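Local atomic coordinates of pyridoxal kinase (Entamoeba histolytica, PDB entry 4S1H), a protein that probably phosphorylates pyridoxal with ATP to give pyridoxal 5'-phosphate, and binds ADP and magnesium. Residues Cys110-Gly115 against Ile140-Thr145; Val175-Ser180 against Leu189-Lys194; Met1-Leu6 against Gln30-Phe35; Lys74-Leu79 against Lys104-Leu109. All coordinates share one frame; numbering follows the deposited sequence.

Interaction 1: Cys110-Gly115 against Ile140-Thr145. With MG (magnesium ion), chain D; ADP (adenosine-5'-diphosphate), chain C.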
# COMPACT_ATOMS: atom_id res chain seq x y z
N CYS A 110 -8.06 1.50 -17.83
CA CYS A 110 -6.92 2.37 -18.03
C CYS A 110 -7.30 3.75 -17.52
O CYS A 110 -8.23 4.38 -18.05
CB CYS A 110 -6.49 2.42 -19.49
SG CYS A 110 -5.06 3.46 -19.80
N ASP A 111 -6.63 4.21 -16.49
CA ASP A 111 -6.84 5.56 -15.98
C ASP A 111 -5.65 6.40 -16.43
O ASP A 111 -4.60 6.37 -15.81
CB ASP A 111 -6.88 5.49 -14.45
CG ASP A 111 -7.33 6.75 -13.82
OD1 ASP A 111 -8.02 7.55 -14.49
OD2 ASP A 111 -7.07 6.92 -12.59
N PRO A 112 -5.79 7.13 -17.54
CA PRO A 112 -4.67 7.91 -18.05
C PRO A 112 -4.45 9.10 -17.13
O PRO A 112 -5.37 9.86 -16.89
CB PRO A 112 -5.14 8.32 -19.44
CG PRO A 112 -6.63 8.36 -19.35
CD PRO A 112 -7.03 7.38 -18.27
N ILE A 113 -3.24 9.23 -16.61
CA ILE A 113 -2.88 10.33 -15.71
C ILE A 113 -1.90 11.21 -16.46
O ILE A 113 -0.72 10.90 -16.60
CB ILE A 113 -2.23 9.86 -14.40
CG1 ILE A 113 -3.08 8.76 -13.76
CG2 ILE A 113 -2.04 11.04 -13.45
CD1 ILE A 113 -4.51 9.14 -13.46
N LEU A 114 -2.41 12.31 -16.97
CA LEU A 114 -1.61 13.19 -17.79
C LEU A 114 -1.63 14.64 -17.30
O LEU A 114 -0.63 15.34 -17.43
CB LEU A 114 -2.06 13.13 -19.24
CG LEU A 114 -2.03 11.76 -19.90
CD1 LEU A 114 -2.62 11.87 -21.29
CD2 LEU A 114 -0.61 11.25 -19.98
N GLY A 115 -2.74 15.09 -16.75
CA GLY A 115 -2.82 16.49 -16.31
C GLY A 115 -4.22 16.90 -15.88
O GLY A 115 -5.13 16.09 -15.79
N ILE A 140 -11.92 3.52 -20.07
CA ILE A 140 -10.94 4.52 -19.69
C ILE A 140 -11.60 5.59 -18.85
O ILE A 140 -12.79 5.89 -19.07
CB ILE A 140 -10.17 5.10 -20.89
CG1 ILE A 140 -11.07 5.91 -21.84
CG2 ILE A 140 -9.50 3.99 -21.68
CD1 ILE A 140 -10.26 6.70 -22.85
N THR A 141 -10.85 6.22 -17.95
CA THR A 141 -11.39 7.20 -16.97
C THR A 141 -10.63 8.53 -16.93
O THR A 141 -10.15 8.96 -15.85
CB THR A 141 -11.44 6.57 -15.56
OG1 THR A 141 -10.13 6.12 -15.22
CG2 THR A 141 -12.36 5.37 -15.51
N PRO A 142 -10.47 9.19 -18.08
CA PRO A 142 -9.81 10.48 -18.08
C PRO A 142 -10.70 11.60 -17.51
O PRO A 142 -11.92 11.54 -17.64
CB PRO A 142 -9.63 10.76 -19.58
CG PRO A 142 -10.84 10.12 -20.20
CD PRO A 142 -11.03 8.86 -19.41
N ASN A 143 -10.08 12.65 -16.98
CA ASN A 143 -10.75 13.93 -16.86
C ASN A 143 -10.80 14.65 -18.23
O ASN A 143 -10.26 14.15 -19.24
CB ASN A 143 -10.11 14.80 -15.74
CG ASN A 143 -8.69 15.23 -16.06
OD1 ASN A 143 -8.31 15.36 -17.22
ND2 ASN A 143 -7.89 15.44 -15.01
N ALA A 144 -11.44 15.81 -18.29
CA ALA A 144 -11.60 16.51 -19.56
C ALA A 144 -10.26 16.90 -20.19
O ALA A 144 -10.08 16.79 -21.40
CB ALA A 144 -12.47 17.73 -19.40
N THR A 145 -9.31 17.32 -19.36
CA THR A 145 -7.99 17.69 -19.85
C THR A 145 -7.28 16.51 -20.52
O THR A 145 -6.67 16.64 -21.59
CB THR A 145 -7.13 18.25 -18.70
OG1 THR A 145 -7.69 19.49 -18.26
CG2 THR A 145 -5.72 18.50 -19.16
MG MG D . -8.93 9.28 -14.12
PB ADP C . -8.65 13.81 -11.50
O1B ADP C . -8.61 15.23 -12.01
O2B ADP C . -7.88 13.61 -10.21
O3B ADP C . -8.38 12.82 -12.60
PA ADP C . -11.46 14.49 -11.24
O1A ADP C . -12.14 14.18 -12.55
O2A ADP C . -11.04 15.89 -10.95
O3A ADP C . -10.17 13.52 -11.07
O5' ADP C . -12.36 13.99 -10.04
C5' ADP C . -12.86 12.67 -9.92
C4' ADP C . -14.18 12.78 -9.21
O4' ADP C . -13.99 13.40 -7.94
C3' ADP C . -15.15 13.68 -9.97
O3' ADP C . -15.94 12.93 -10.90
C2' ADP C . -15.95 14.29 -8.85
O2' ADP C . -17.00 13.40 -8.48
C1' ADP C . -14.98 14.38 -7.70
N9 ADP C . -14.34 15.71 -7.52
C8 ADP C . -13.10 16.11 -7.84
N7 ADP C . -12.89 17.41 -7.49
C5 ADP C . -14.02 17.84 -6.92
C6 ADP C . -14.49 19.10 -6.30
N6 ADP C . -13.67 20.17 -6.25
N1 ADP C . -15.76 19.13 -5.83
C2 ADP C . -16.59 18.05 -5.89
N3 ADP C . -16.22 16.87 -6.43
C4 ADP C . -14.97 16.72 -6.94
O HOH W 1 -7.78 9.57 -12.25
O HOH W 2 -7.54 10.29 -15.10
O HOH W 3 -10.45 8.18 -12.77
O HOH W 4 -10.02 10.99 -13.74
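C110 and I140 pair as a parallel beta bridge, and from there 110-115 and 140-145 run on together, their overall directions 8° apart, with T141 N donating to C110 O at 3.2 Å. One residue on, the two segments clasp a magnesium ion, one through a carboxylate and the other through a backbone carbonyl. D111 OD1 binds it at 2.0 Å and T141 O at 2.1 Å, and four waters complete six ligands; one of them donates to P112 O. The D111 and T141 side chains cross at about a right angle. With OG1 of T141 lying between its backbone N and carbonyl carbon (chi1 56°), the hydroxyl donates to D111 OD1 at 2.7 Å from above the carboxylate plane, a second hold on the metal-binding oxygen. This is the magnesium and nucleotide site of a ribokinase-type fold, built where strands 107-110 and 139-140 end. P112 CG also packs on P142 CB at 3.8 Å. N143, the N-cap of helix 144-151, uses OD1 for E146 N, while its ND2 bonds G115 O at 2.9 Å, nearly straight and in both the amide and carbonyl planes, and also reaches ADP O1B at 3.1 Å.

Interaction 2: Val175-Ser180 against Leu189-Lys194. With ADP (adenosine-5'-diphosphate), chain C.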
# COMPACT_ATOMS: atom_id res chain seq x y z
N VAL A 175 -15.77 1.96 -23.76
CA VAL A 175 -16.41 2.79 -22.74
C VAL A 175 -15.46 3.89 -22.31
O VAL A 175 -14.30 3.62 -22.04
CB VAL A 175 -16.89 2.01 -21.53
CG1 VAL A 175 -17.67 2.91 -20.58
CG2 VAL A 175 -17.74 0.80 -21.94
N ILE A 176 -15.94 5.11 -22.23
CA ILE A 176 -15.15 6.25 -21.81
C ILE A 176 -15.95 6.95 -20.74
O ILE A 176 -17.06 7.41 -21.00
CB ILE A 176 -14.82 7.21 -22.96
CG1 ILE A 176 -14.09 6.49 -24.13
CG2 ILE A 176 -14.00 8.38 -22.46
CD1 ILE A 176 -14.20 7.25 -25.42
N LEU A 177 -15.40 7.03 -19.53
CA LEU A 177 -15.97 7.75 -18.44
C LEU A 177 -15.14 9.03 -18.30
O LEU A 177 -14.01 9.00 -17.85
CB LEU A 177 -15.89 6.91 -17.14
CG LEU A 177 -16.65 7.47 -15.96
CD1 LEU A 177 -18.15 7.43 -16.19
CD2 LEU A 177 -16.30 6.73 -14.68
N VAL A 178 -15.71 10.16 -18.72
CA VAL A 178 -15.07 11.45 -18.58
C VAL A 178 -15.44 11.98 -17.20
O VAL A 178 -16.59 12.26 -16.93
CB VAL A 178 -15.50 12.44 -19.70
CG1 VAL A 178 -14.60 13.67 -19.61
CG2 VAL A 178 -15.40 11.80 -21.06
N THR A 179 -14.46 12.03 -16.32
CA THR A 179 -14.73 12.10 -14.86
C THR A 179 -15.07 13.51 -14.41
O THR A 179 -15.62 13.70 -13.32
CB THR A 179 -13.55 11.55 -14.02
OG1 THR A 179 -12.34 12.25 -14.30
CG2 THR A 179 -13.33 10.08 -14.33
N SER A 180 -14.66 14.50 -15.19
CA SER A 180 -14.94 15.88 -14.85
C SER A 180 -14.87 16.77 -16.06
O SER A 180 -13.87 16.77 -16.79
CB SER A 180 -14.00 16.44 -13.77
OG SER A 180 -12.64 16.33 -14.09
N LEU A 189 -19.95 14.62 -15.20
CA LEU A 189 -19.37 13.38 -15.60
C LEU A 189 -20.16 12.87 -16.79
O LEU A 189 -21.38 12.96 -16.78
CB LEU A 189 -19.39 12.40 -14.42
CG LEU A 189 -19.03 10.95 -14.65
CD1 LEU A 189 -18.29 10.39 -13.42
CD2 LEU A 189 -20.26 10.11 -14.96
N LEU A 190 -19.46 12.36 -17.80
CA LEU A 190 -20.08 11.78 -18.98
C LEU A 190 -19.64 10.32 -19.11
O LEU A 190 -18.43 10.00 -18.95
CB LEU A 190 -19.67 12.56 -20.23
CG LEU A 190 -19.95 11.89 -21.58
CD1 LEU A 190 -21.43 11.86 -21.90
CD2 LEU A 190 -19.15 12.63 -22.64
N CYS A 191 -20.59 9.40 -19.30
CA CYS A 191 -20.27 8.00 -19.61
C CYS A 191 -20.74 7.75 -21.03
O CYS A 191 -21.94 7.87 -21.31
CB CYS A 191 -20.97 7.05 -18.68
SG CYS A 191 -20.26 5.40 -18.76
N SER A 192 -19.79 7.43 -21.91
CA SER A 192 -20.04 7.33 -23.34
C SER A 192 -19.67 5.91 -23.77
O SER A 192 -18.59 5.43 -23.46
CB SER A 192 -19.16 8.31 -24.07
OG SER A 192 -19.27 8.21 -25.49
N PHE A 193 -20.55 5.30 -24.58
CA PHE A 193 -20.39 3.94 -25.07
C PHE A 193 -20.19 3.93 -26.58
O PHE A 193 -20.89 4.66 -27.34
CB PHE A 193 -21.59 3.07 -24.72
CG PHE A 193 -21.79 2.91 -23.26
CD1 PHE A 193 -22.52 3.84 -22.54
CD2 PHE A 193 -21.25 1.81 -22.59
CE1 PHE A 193 -22.72 3.71 -21.19
CE2 PHE A 193 -21.45 1.66 -21.23
CZ PHE A 193 -22.17 2.61 -20.52
N LYS A 194 -19.26 3.12 -27.05
CA LYS A 194 -19.11 2.84 -28.49
C LYS A 194 -20.39 2.21 -29.05
O LYS A 194 -20.85 2.58 -30.15
CB LYS A 194 -17.91 1.91 -28.74
CG LYS A 194 -17.69 1.48 -30.19
CD LYS A 194 -16.44 0.62 -30.32
CE LYS A 194 -16.29 0.08 -31.73
NZ LYS A 194 -15.94 1.14 -32.72
PB ADP C . -8.65 13.81 -11.50
O1B ADP C . -8.61 15.23 -12.01
O2B ADP C . -7.88 13.61 -10.21
O3B ADP C . -8.38 12.82 -12.60
PA ADP C . -11.46 14.49 -11.24
O1A ADP C . -12.14 14.18 -12.55
O2A ADP C . -11.04 15.89 -10.95
O3A ADP C . -10.17 13.52 -11.07
O5' ADP C . -12.36 13.99 -10.04
C5' ADP C . -12.86 12.67 -9.92
C4' ADP C . -14.18 12.78 -9.21
O4' ADP C . -13.99 13.40 -7.94
C3' ADP C . -15.15 13.68 -9.97
O3' ADP C . -15.94 12.93 -10.90
C2' ADP C . -15.95 14.29 -8.85
O2' ADP C . -17.00 13.40 -8.48
C1' ADP C . -14.98 14.38 -7.70
N9 ADP C . -14.34 15.71 -7.52
C8 ADP C . -13.10 16.11 -7.84
N7 ADP C . -12.89 17.41 -7.49
C5 ADP C . -14.02 17.84 -6.92
C6 ADP C . -14.49 19.10 -6.30
N6 ADP C . -13.67 20.17 -6.25
N1 ADP C . -15.76 19.13 -5.83
C2 ADP C . -16.59 18.05 -5.89
N3 ADP C . -16.22 16.87 -6.43
C4 ADP C . -14.97 16.72 -6.94
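This is the pairing of two antiparallel strands in the beta hairpin 175-183/186-193, with strand 175-183 at one border of its sheet as counted within the chain and its 179-180 end at the ADP. Four backbone bonds knit it: I176 and S192 exchange a pair, V178 and L190 another, the shortest being V178 N to L190 O at 2.7 Å. On the face carrying V175, L177, C191 and F193, L177 CD1 meets L189 CD2 at 3.6 Å and also rests against C191 CB. V175 and F193 lie side by side, CG2 of V175 approaching ring atom CD2 of F193 obliquely at 3.7 Å; helix 234-250 lies over this side through L234. On the other face V178 CG2 lies alongside L190 CD2, and S192 OG bonds H169 of helix 158-170. At the nucleotide end, T179 OG1 sits between its own N and carbonyl carbon (chi1 58°) and donates to ADP O1A at 2.6 Å. S180 OG donates to the same oxygen at 2.7 Å, and ADP O3' donates to T179 O at 2.6 Å. Two hydroxyls from consecutive residues of the paired strand thus grip one alpha-phosphate oxygen and probably ease its negative charge.

Interaction 3: Met1-Leu6 against Gln30-Phe35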
# COMPACT_ATOMS: atom_id res chain seq x y z
N MET A 1 -6.26 -18.53 -2.00
CA MET A 1 -5.72 -17.14 -2.12
C MET A 1 -5.09 -16.90 -3.49
O MET A 1 -3.94 -17.29 -3.73
CB MET A 1 -4.65 -16.86 -1.05
CG MET A 1 -5.15 -16.67 0.37
SD MET A 1 -3.72 -16.46 1.47
CE MET A 1 -3.14 -14.83 0.99
N THR A 2 -5.82 -16.25 -4.37
CA THR A 2 -5.31 -15.88 -5.69
C THR A 2 -5.44 -14.38 -5.92
O THR A 2 -6.42 -13.76 -5.50
CB THR A 2 -6.08 -16.61 -6.79
OG1 THR A 2 -7.46 -16.25 -6.71
CG2 THR A 2 -5.95 -18.15 -6.60
N ASN A 3 -4.45 -13.81 -6.58
CA ASN A 3 -4.49 -12.41 -6.96
C ASN A 3 -5.49 -12.23 -8.08
O ASN A 3 -5.37 -12.87 -9.11
CB ASN A 3 -3.10 -11.96 -7.40
CG ASN A 3 -2.11 -11.99 -6.27
OD1 ASN A 3 -2.39 -11.48 -5.19
ND2 ASN A 3 -0.95 -12.58 -6.49
N LYS A 4 -6.48 -11.36 -7.86
CA LYS A 4 -7.54 -11.11 -8.84
C LYS A 4 -7.26 -9.86 -9.66
O LYS A 4 -7.76 -9.75 -10.81
CB LYS A 4 -8.87 -11.01 -8.11
CG LYS A 4 -10.07 -10.85 -9.03
CD LYS A 4 -11.40 -10.91 -8.28
CE LYS A 4 -11.74 -12.31 -7.82
NZ LYS A 4 -13.16 -12.37 -7.38
N VAL A 5 -6.54 -8.89 -9.08
CA VAL A 5 -6.27 -7.62 -9.72
C VAL A 5 -4.77 -7.37 -9.83
O VAL A 5 -4.04 -7.69 -8.90
CB VAL A 5 -6.89 -6.42 -8.94
CG1 VAL A 5 -6.62 -5.09 -9.62
CG2 VAL A 5 -8.38 -6.65 -8.73
N LEU A 6 -4.35 -6.78 -10.94
CA LEU A 6 -3.00 -6.24 -11.07
C LEU A 6 -3.14 -4.77 -11.35
O LEU A 6 -3.89 -4.39 -12.27
CB LEU A 6 -2.23 -6.94 -12.18
CG LEU A 6 -0.95 -6.30 -12.68
CD1 LEU A 6 0.10 -6.37 -11.57
CD2 LEU A 6 -0.50 -7.02 -13.94
N GLN A 30 -11.46 -6.12 0.38
CA GLN A 30 -10.91 -7.46 0.47
C GLN A 30 -10.78 -8.14 -0.90
O GLN A 30 -11.05 -9.33 -1.05
CB GLN A 30 -11.71 -8.30 1.47
CG GLN A 30 -11.66 -7.70 2.88
CD GLN A 30 -12.70 -8.32 3.74
OE1 GLN A 30 -13.84 -7.91 3.70
NE2 GLN A 30 -12.31 -9.32 4.52
N ILE A 31 -10.27 -7.37 -1.83
CA ILE A 31 -9.98 -7.83 -3.20
C ILE A 31 -8.45 -8.02 -3.27
O ILE A 31 -7.68 -7.06 -3.17
CB ILE A 31 -10.51 -6.84 -4.25
CG1 ILE A 31 -12.06 -6.70 -4.18
CG2 ILE A 31 -10.05 -7.29 -5.63
CD1 ILE A 31 -12.64 -5.55 -4.96
N GLN A 32 -8.02 -9.28 -3.33
CA GLN A 32 -6.59 -9.57 -3.32
C GLN A 32 -5.97 -9.06 -4.62
O GLN A 32 -6.42 -9.41 -5.72
CB GLN A 32 -6.34 -11.06 -3.17
CG GLN A 32 -4.86 -11.34 -3.02
CD GLN A 32 -4.54 -12.75 -2.61
OE1 GLN A 32 -5.17 -13.29 -1.70
NE2 GLN A 32 -3.56 -13.36 -3.26
N SER A 33 -4.95 -8.21 -4.49
CA SER A 33 -4.37 -7.47 -5.62
C SER A 33 -2.85 -7.41 -5.57
O SER A 33 -2.26 -7.49 -4.49
CB SER A 33 -4.93 -6.06 -5.63
OG SER A 33 -6.35 -6.10 -5.63
N ILE A 34 -2.25 -7.31 -6.74
CA ILE A 34 -0.85 -7.05 -6.92
C ILE A 34 -0.69 -5.55 -7.21
O ILE A 34 -1.35 -5.03 -8.11
CB ILE A 34 -0.28 -7.86 -8.10
CG1 ILE A 34 -0.50 -9.37 -7.91
CG2 ILE A 34 1.19 -7.53 -8.31
CD1 ILE A 34 -0.22 -10.18 -9.17
N PHE A 35 0.20 -4.89 -6.48
CA PHE A 35 0.45 -3.46 -6.63
C PHE A 35 1.89 -3.22 -7.09
O PHE A 35 2.84 -3.21 -6.27
CB PHE A 35 0.16 -2.68 -5.34
CG PHE A 35 -1.23 -2.86 -4.82
CD1 PHE A 35 -1.56 -3.93 -3.97
CD2 PHE A 35 -2.25 -1.98 -5.19
CE1 PHE A 35 -2.86 -4.09 -3.49
CE2 PHE A 35 -3.53 -2.14 -4.68
CZ PHE A 35 -3.85 -3.20 -3.87
O HOH W 5 -1.04 -10.15 -3.10
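Q32 and N3 meet amide to amide, their planes 70° apart. Q32 has CG anti to its backbone N (chi1 -175°), and its NE2 donates to N3 OD1 at 2.9 Å. The acceptor lies in the plane of the Q32 amide, whereas the donor stands above the N3 carbonyl plane, 66° out of it. A water donates to the same N3 OD1 and to S33 O, so that oxygen is held by two donors; N3 ND2 turns to L72 O and to S14 OG of the second subunit. The N3 side chain crosses I34 at about a right angle, its CG 3.5 Å from I34 CG1. M1 crosses Q32 in the same fashion, CB and CE both against OE1. The backbones pair in parallel at V5-S33 and L6-I34. I34 N donates to V5 O at 2.8 Å, while Q32 O takes K4 N at 2.9 Å and a weak, longer bond from V5 N. V5 CG2 packs on I31 CG2 at 3.6 Å on one side of the sheet, and L6 CD1 on I34 CG2, also at 3.6 Å, on the other. The pair closes the beta-alpha-beta unit of strand 5-9, helix 18-28 and strand 33-41: helix 216-229 covers V5 and I31 through I229, strand 78-81 flanks 5-9, and the second subunit packs on I34 through C13.

Interaction 4: Lys74-Leu79 against Lys104-Leu109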
# COMPACT_ATOMS: atom_id res chain seq x y z
N LYS A 74 -1.36 -15.61 -12.56
CA LYS A 74 -2.01 -16.55 -13.49
C LYS A 74 -3.55 -16.40 -13.49
O LYS A 74 -4.19 -16.77 -14.45
CB LYS A 74 -1.57 -18.01 -13.21
CG LYS A 74 -2.57 -18.85 -12.42
CD LYS A 74 -1.97 -20.14 -11.82
CE LYS A 74 -2.26 -20.25 -10.33
NZ LYS A 74 -3.64 -20.75 -10.08
N ASP A 75 -4.09 -15.85 -12.40
CA ASP A 75 -5.53 -15.80 -12.15
C ASP A 75 -6.11 -14.38 -12.24
O ASP A 75 -7.26 -14.18 -11.89
CB ASP A 75 -5.80 -16.37 -10.74
CG ASP A 75 -5.31 -17.81 -10.58
OD1 ASP A 75 -5.70 -18.66 -11.40
OD2 ASP A 75 -4.50 -18.07 -9.65
N ILE A 76 -5.31 -13.42 -12.70
CA ILE A 76 -5.71 -12.03 -12.83
C ILE A 76 -6.97 -11.95 -13.69
O ILE A 76 -7.00 -12.57 -14.72
CB ILE A 76 -4.56 -11.20 -13.47
CG1 ILE A 76 -3.38 -11.06 -12.50
CG2 ILE A 76 -5.00 -9.81 -13.90
CD1 ILE A 76 -3.76 -10.60 -11.12
N GLU A 77 -8.00 -11.29 -13.19
CA GLU A 77 -9.23 -11.00 -13.99
C GLU A 77 -9.41 -9.53 -14.32
O GLU A 77 -10.27 -9.18 -15.16
CB GLU A 77 -10.46 -11.51 -13.24
CG GLU A 77 -10.46 -13.02 -13.00
CD GLU A 77 -11.60 -13.49 -12.11
OE1 GLU A 77 -12.73 -12.96 -12.25
OE2 GLU A 77 -11.38 -14.39 -11.28
N PHE A 78 -8.63 -8.67 -13.66
CA PHE A 78 -8.78 -7.23 -13.73
C PHE A 78 -7.42 -6.58 -13.73
O PHE A 78 -6.53 -6.98 -12.96
CB PHE A 78 -9.61 -6.70 -12.55
CG PHE A 78 -11.00 -7.25 -12.52
CD1 PHE A 78 -12.03 -6.59 -13.23
CD2 PHE A 78 -11.28 -8.41 -11.86
CE1 PHE A 78 -13.32 -7.11 -13.24
CE2 PHE A 78 -12.55 -8.96 -11.87
CZ PHE A 78 -13.57 -8.29 -12.54
N LEU A 79 -7.27 -5.57 -14.59
CA LEU A 79 -6.06 -4.83 -14.71
C LEU A 79 -6.37 -3.37 -14.59
O LEU A 79 -7.38 -2.93 -15.14
CB LEU A 79 -5.45 -5.12 -16.06
CG LEU A 79 -4.14 -4.46 -16.39
CD1 LEU A 79 -3.02 -4.98 -15.51
CD2 LEU A 79 -3.83 -4.77 -17.83
N LYS A 104 -6.91 -15.47 -21.09
CA LYS A 104 -8.10 -15.32 -20.28
C LYS A 104 -8.75 -13.99 -20.55
O LYS A 104 -8.13 -13.09 -21.11
CB LYS A 104 -7.76 -15.45 -18.79
CG LYS A 104 -6.60 -14.59 -18.32
CD LYS A 104 -5.96 -15.11 -17.03
CE LYS A 104 -4.92 -14.13 -16.52
NZ LYS A 104 -3.76 -13.97 -17.44
N LYS A 105 -10.02 -13.88 -20.16
CA LYS A 105 -10.72 -12.62 -20.23
C LYS A 105 -10.26 -11.75 -19.05
O LYS A 105 -10.35 -12.16 -17.89
CB LYS A 105 -12.22 -12.84 -20.19
CG LYS A 105 -12.98 -11.68 -20.80
CD LYS A 105 -14.46 -11.86 -20.71
CE LYS A 105 -15.14 -11.28 -21.94
NZ LYS A 105 -16.62 -11.48 -21.93
N VAL A 106 -9.70 -10.59 -19.36
CA VAL A 106 -9.20 -9.67 -18.35
C VAL A 106 -9.82 -8.31 -18.66
O VAL A 106 -9.66 -7.79 -19.76
CB VAL A 106 -7.67 -9.59 -18.35
CG1 VAL A 106 -7.15 -8.59 -17.32
CG2 VAL A 106 -7.08 -10.98 -18.09
N TYR A 107 -10.53 -7.76 -17.70
CA TYR A 107 -11.12 -6.43 -17.80
C TYR A 107 -10.05 -5.38 -17.43
O TYR A 107 -9.57 -5.32 -16.30
CB TYR A 107 -12.34 -6.34 -16.87
CG TYR A 107 -13.18 -5.08 -16.99
CD1 TYR A 107 -14.23 -4.99 -17.90
CD2 TYR A 107 -12.96 -3.99 -16.14
CE1 TYR A 107 -15.01 -3.83 -17.99
CE2 TYR A 107 -13.73 -2.82 -16.22
CZ TYR A 107 -14.76 -2.76 -17.14
OH TYR A 107 -15.53 -1.61 -17.21
N PHE A 108 -9.70 -4.53 -18.40
CA PHE A 108 -8.65 -3.53 -18.21
C PHE A 108 -9.24 -2.14 -18.14
O PHE A 108 -9.84 -1.65 -19.11
CB PHE A 108 -7.63 -3.69 -19.33
CG PHE A 108 -6.56 -2.61 -19.38
CD1 PHE A 108 -6.13 -1.91 -18.25
CD2 PHE A 108 -5.96 -2.31 -20.61
CE1 PHE A 108 -5.13 -0.94 -18.35
CE2 PHE A 108 -4.94 -1.39 -20.69
CZ PHE A 108 -4.52 -0.70 -19.56
N LEU A 109 -9.14 -1.54 -16.96
CA LEU A 109 -9.46 -0.14 -16.74
C LEU A 109 -8.17 0.65 -16.83
O LEU A 109 -7.28 0.51 -15.98
CB LEU A 109 -10.12 0.05 -15.36
CG LEU A 109 -10.66 1.45 -15.01
CD1 LEU A 109 -11.57 1.34 -13.79
CD2 LEU A 109 -9.59 2.48 -14.75
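One face of the F108 ring carries CD2 of L79, whose CG is anti to the backbone N (chi1 -178°); this methyl stands 3.9 Å from the ring centroid and 20° off the normal, a CH-pi contact shifted toward the rim. At the ring edge, in plane, lies L79 O. The other aromatic pair, F78 and Y107, sits on the opposite side of the sheet and crosses obliquely: F78 CD1 comes to Y107 CB at 3.7 Å. Between the two faces, parallel backbones are joined by a ladder in which Y107 N donates to E77 O, L79 N to Y107 O and L109 N to L79 O, each at 2.9 Å. V106 CG1 touches L79 CB at 4.1 Å and I76 CG2 at 4.2 Å. The pairing closes the beta-alpha-beta unit of strand 78-81, helix 87-100 and strand 107-110, whose helix meets L79 and F108 through V97. At the outer end K104 lays its aliphatic chain on backbone oxygens, CE lying 3.2 Å from I76 O and 3.4 Å from K74 O, while NZ bonds I100 O. I76 O is buried with no hydrogen-bond partner, so this carbonyl meets the carbon next to the ammonium group, where polarised C-H probably softens the cost. The side chains thus meet almost wholly through carbon, and the hydrogen bonds across the contact are those of the backbone ladder.

How the interactions relate
From the N terminus, interaction 3 closes first, bringing 30-35 back beside 1-6 after helix 18-28. Interaction 4 follows, returning 104-109 to 74-79 after helix 87-100. Their inner strands, 5-9 and 78-81, are neighbours, so K4 O and L6 N probably bond to E77 N and F78 O and the two units share a sheet. Interaction 1 then closes over helix 124-133 and continues that sheet from strand 107-110 to 139-140; L109 packs on T141. Interaction 2 is the last, a short hairpin whose strand 175-183 runs beside 140-142; interactions 1 and 2 both meet the ADP. The four loops lie in series, none nested or crossing.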